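Local coordinates for protein exoglucanase A (Cellulomonas fimi, PDB 7CBD) that hydrolyses beta-1,4-glucosidic linkages of cellulose with inversion of anomeric configuration, releasing cellobiose from the non-reducing chain ends, at residues Gln48-Trp53 with Trp363-Pro367. Numbering follows the deposited sequence.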
ATOM      1  N   GLN A  48     -10.943   0.234  12.147  1.00  7.22           N
ATOM      2  CA  GLN A  48     -10.834  -0.176  10.752  1.00  7.06           C
ATOM      3  C   GLN A  48      -9.769  -1.253  10.557  1.00  6.32           C
ATOM      4  O   GLN A  48      -8.800  -1.322  11.315  1.00  6.44           O
ATOM      5  CB  GLN A  48     -10.496   1.035   9.890  1.00  8.16           C
ATOM      6  CG  GLN A  48     -11.635   2.040   9.879  1.00  9.31           C
ATOM      7  CD  GLN A  48     -12.907   1.414   9.347  1.00 10.63           C
ATOM      8  OE1 GLN A  48     -12.916   0.899   8.235  1.00 12.10           O
ATOM      9  NE2 GLN A  48     -13.973   1.415  10.152  1.00 12.65           N
ATOM     10  N   PRO A  49      -9.947  -2.101   9.538  1.00  6.28           N
ATOM     11  CA  PRO A  49      -9.007  -3.207   9.290  1.00  6.27           C
ATOM     12  C   PRO A  49      -7.773  -2.743   8.522  1.00  6.36           C
ATOM     13  O   PRO A  49      -7.881  -2.036   7.516  1.00  7.08           O
ATOM     14  CB  PRO A  49      -9.837  -4.181   8.443  1.00  6.65           C
ATOM     15  CG  PRO A  49     -10.753  -3.289   7.677  1.00  6.92           C
ATOM     16  CD  PRO A  49     -11.099  -2.145   8.620  1.00  7.13           C
ATOM     17  N   THR A  50      -6.600  -3.181   8.986  1.00  5.93           N
ATOM     18  CA  THR A  50      -5.320  -2.887   8.354  1.00  5.41           C
ATOM     19  C   THR A  50      -4.529  -4.180   8.195  1.00  5.82           C
ATOM     20  O   THR A  50      -4.735  -5.153   8.926  1.00  6.98           O
ATOM     21  CB  THR A  50      -4.489  -1.908   9.202  1.00  6.17           C
ATOM     22  OG1 THR A  50      -4.349  -2.422  10.534  1.00  6.33           O
ATOM     23  CG2 THR A  50      -5.139  -0.536   9.256  1.00  6.93           C
ATOM     24  N   ALA A  51      -3.602  -4.179   7.243  1.00  5.14           N
ATOM     25  CA  ALA A  51      -2.792  -5.362   7.007  1.00  5.77           C
ATOM     26  C   ALA A  51      -1.690  -5.485   8.049  1.00  5.69           C
ATOM     27  O   ALA A  51      -1.163  -4.490   8.558  1.00  6.35           O
ATOM     28  CB  ALA A  51      -2.167  -5.322   5.616  1.00  6.22           C
ATOM     29  N   VAL A  52      -1.333  -6.731   8.346  1.00  5.60           N
ATOM     30  CA  VAL A  52      -0.191  -7.042   9.193  1.00  5.71           C
ATOM     31  C   VAL A  52       1.013  -7.287   8.294  1.00  5.18           C
ATOM     32  O   VAL A  52       0.963  -8.131   7.389  1.00  6.35           O
ATOM     33  CB  VAL A  52      -0.484  -8.265  10.077  1.00  6.58           C
ATOM     34  CG1 VAL A  52       0.781  -8.707  10.799  1.00  8.13           C
ATOM     35  CG2 VAL A  52      -1.603  -7.935  11.055  1.00  7.13           C
ATOM     36  N   TRP A  53       2.096  -6.552   8.537  1.00  5.77           N
ATOM     37  CA  TRP A  53       3.287  -6.606   7.693  1.00  6.32           C
ATOM     38  C   TRP A  53       4.314  -7.550   8.304  1.00  6.20           C
ATOM     39  O   TRP A  53       4.765  -7.336   9.435  1.00  7.71           O
ATOM     40  CB  TRP A  53       3.917  -5.220   7.555  1.00  6.51           C
ATOM     41  CG  TRP A  53       3.132  -4.279   6.699  1.00  6.07           C
ATOM     42  CD1 TRP A  53       1.860  -3.814   6.929  1.00  6.43           C
ATOM     43  CD2 TRP A  53       3.561  -3.683   5.467  1.00  5.60           C
ATOM     44  NE1 TRP A  53       1.481  -2.959   5.915  1.00  6.61           N
ATOM     45  CE2 TRP A  53       2.505  -2.865   5.007  1.00  5.95           C
ATOM     46  CE3 TRP A  53       4.734  -3.757   4.710  1.00  6.46           C
ATOM     47  CZ2 TRP A  53       2.588  -2.142   3.818  1.00  5.79           C
ATOM     48  CZ3 TRP A  53       4.811  -3.029   3.535  1.00  6.87           C
ATOM     49  CH2 TRP A  53       3.750  -2.231   3.103  1.00  6.79           C
ATOM     50  N   TRP A 363      -6.818  -1.144   3.592  1.00  5.04           N
ATOM     51  CA  TRP A 363      -5.736  -0.365   4.201  1.00  5.18           C
ATOM     52  C   TRP A 363      -4.570  -1.325   4.382  1.00  5.23           C
ATOM     53  O   TRP A 363      -4.507  -2.066   5.372  1.00  6.13           O
ATOM     54  CB  TRP A 363      -6.157   0.255   5.526  1.00  6.22           C
ATOM     55  CG  TRP A 363      -7.061   1.429   5.375  1.00  5.80           C
ATOM     56  CD1 TRP A 363      -7.574   1.942   4.212  1.00  5.83           C
ATOM     57  CD2 TRP A 363      -7.561   2.248   6.434  1.00  6.00           C
ATOM     58  NE1 TRP A 363      -8.361   3.043   4.493  1.00  6.12           N
ATOM     59  CE2 TRP A 363      -8.376   3.241   5.851  1.00  5.72           C
ATOM     60  CE3 TRP A 363      -7.401   2.233   7.822  1.00  6.24           C
ATOM     61  CZ2 TRP A 363      -9.030   4.212   6.613  1.00  6.89           C
ATOM     62  CZ3 TRP A 363      -8.052   3.193   8.579  1.00  6.86           C
ATOM     63  CH2 TRP A 363      -8.858   4.171   7.970  1.00  7.13           C
ATOM     64  N   ILE A 364      -3.658  -1.334   3.411  1.00  5.56           N
ATOM     65  CA  ILE A 364      -2.490  -2.196   3.523  1.00  5.72           C
ATOM     66  C   ILE A 364      -1.453  -1.555   4.438  1.00  5.12           C
ATOM     67  O   ILE A 364      -1.106  -2.099   5.489  1.00  6.12           O
ATOM     68  CB  ILE A 364      -1.925  -2.577   2.140  1.00  5.71           C
ATOM     69  CG1 ILE A 364      -2.992  -3.262   1.273  1.00  5.72           C
ATOM     70  CG2 ILE A 364      -0.731  -3.491   2.308  1.00  5.60           C
ATOM     71  CD1 ILE A 364      -3.611  -4.519   1.884  1.00  6.51           C
ATOM     72  N   LYS A 365      -0.976  -0.368   4.084  1.00  5.80           N
ATOM     73  CA  LYS A 365      -0.175   0.403   5.032  1.00  5.88           C
ATOM     74  C   LYS A 365      -1.071   0.845   6.188  1.00  5.42           C
ATOM     75  O   LYS A 365      -2.170   1.353   5.947  1.00  7.09           O
ATOM     76  CB  LYS A 365       0.386   1.634   4.335  1.00  7.35           C
ATOM     77  CG  LYS A 365       1.225   2.521   5.235  1.00  8.64           C
ATOM     78  CD  LYS A 365       2.567   1.879   5.552  1.00  9.82           C
ATOM     79  CE  LYS A 365       3.424   2.814   6.401  1.00 12.08           C
ATOM     80  NZ  LYS A 365       4.819   2.319   6.575  1.00 13.34           N
ATOM     81  N   PRO A 366      -0.655   0.675   7.443  1.00  5.63           N
ATOM     82  CA  PRO A 366      -1.497   1.134   8.568  1.00  5.86           C
ATOM     83  C   PRO A 366      -1.289   2.616   8.823  1.00  5.65           C
ATOM     84  O   PRO A 366      -0.156   3.049   9.093  1.00  6.06           O
ATOM     85  CB  PRO A 366      -0.994   0.295   9.756  1.00  6.25           C
ATOM     86  CG  PRO A 366      -0.172  -0.842   9.129  1.00  6.89           C
ATOM     87  CD  PRO A 366       0.445  -0.182   7.915  1.00  5.53           C
ATOM     88  N   PRO A 367      -2.345   3.427   8.738  1.00  6.15           N
ATOM     89  CA  PRO A 367      -2.181   4.865   8.981  1.00  6.40           C
ATOM     90  C   PRO A 367      -1.532   5.133  10.329  1.00  6.72           C
ATOM     91  O   PRO A 367      -1.892   4.535  11.346  1.00  7.04           O
ATOM     92  CB  PRO A 367      -3.618   5.399   8.931  1.00  7.41           C
ATOM     93  CG  PRO A 367      -4.329   4.439   8.021  1.00  6.40           C
ATOM     94  CD  PRO A 367      -3.719   3.090   8.309  1.00  6.78           C
TER
HETATM   95  O   HOH W   1      -8.060  -3.291   4.978  1.00  8.19           O
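In the family 6 catalytic domain, strands 52-54 and 358-362 lie at the two edges of the distorted, incompletely closed alpha/beta barrel; they meet through 48-53, which runs into the former, and the loop following the latter. Thr50 CG2 fills a hollow lined by the edge of the Trp363 indole (CE3, 3.9 Å), Pro366 (CA, 4.1 Å) and Pro367 (CD, 4.0 Å). Gln48 CB rests 3.5 Å from CZ3 of Trp363. Ala51 sets its CB 3.4 Å from Ile364 O and 4.0 Å from Ile364 CG2. Beyond it, Trp53 packs its indole against Ile364 CG2 (CZ2, 3.9 Å) and Pro366 CD (CD1, 4.0 Å). Two direct hydrogen bonds fix the fit, Ala51 N to Trp363 O (3.0 Å) and Trp53 NE1 to Ile364 O (2.8 Å), while a water links Pro49 O to Trp363 N. Lys365 NZ hydrogen-bonds to Ser370 O, beside Asp371, a predicted active-site residue. Buried apolar contacts and carbonyls accepting from backbone and indole thus join the barrel's edges by shape and hydrogen bonding, without a salt bridge between the segments.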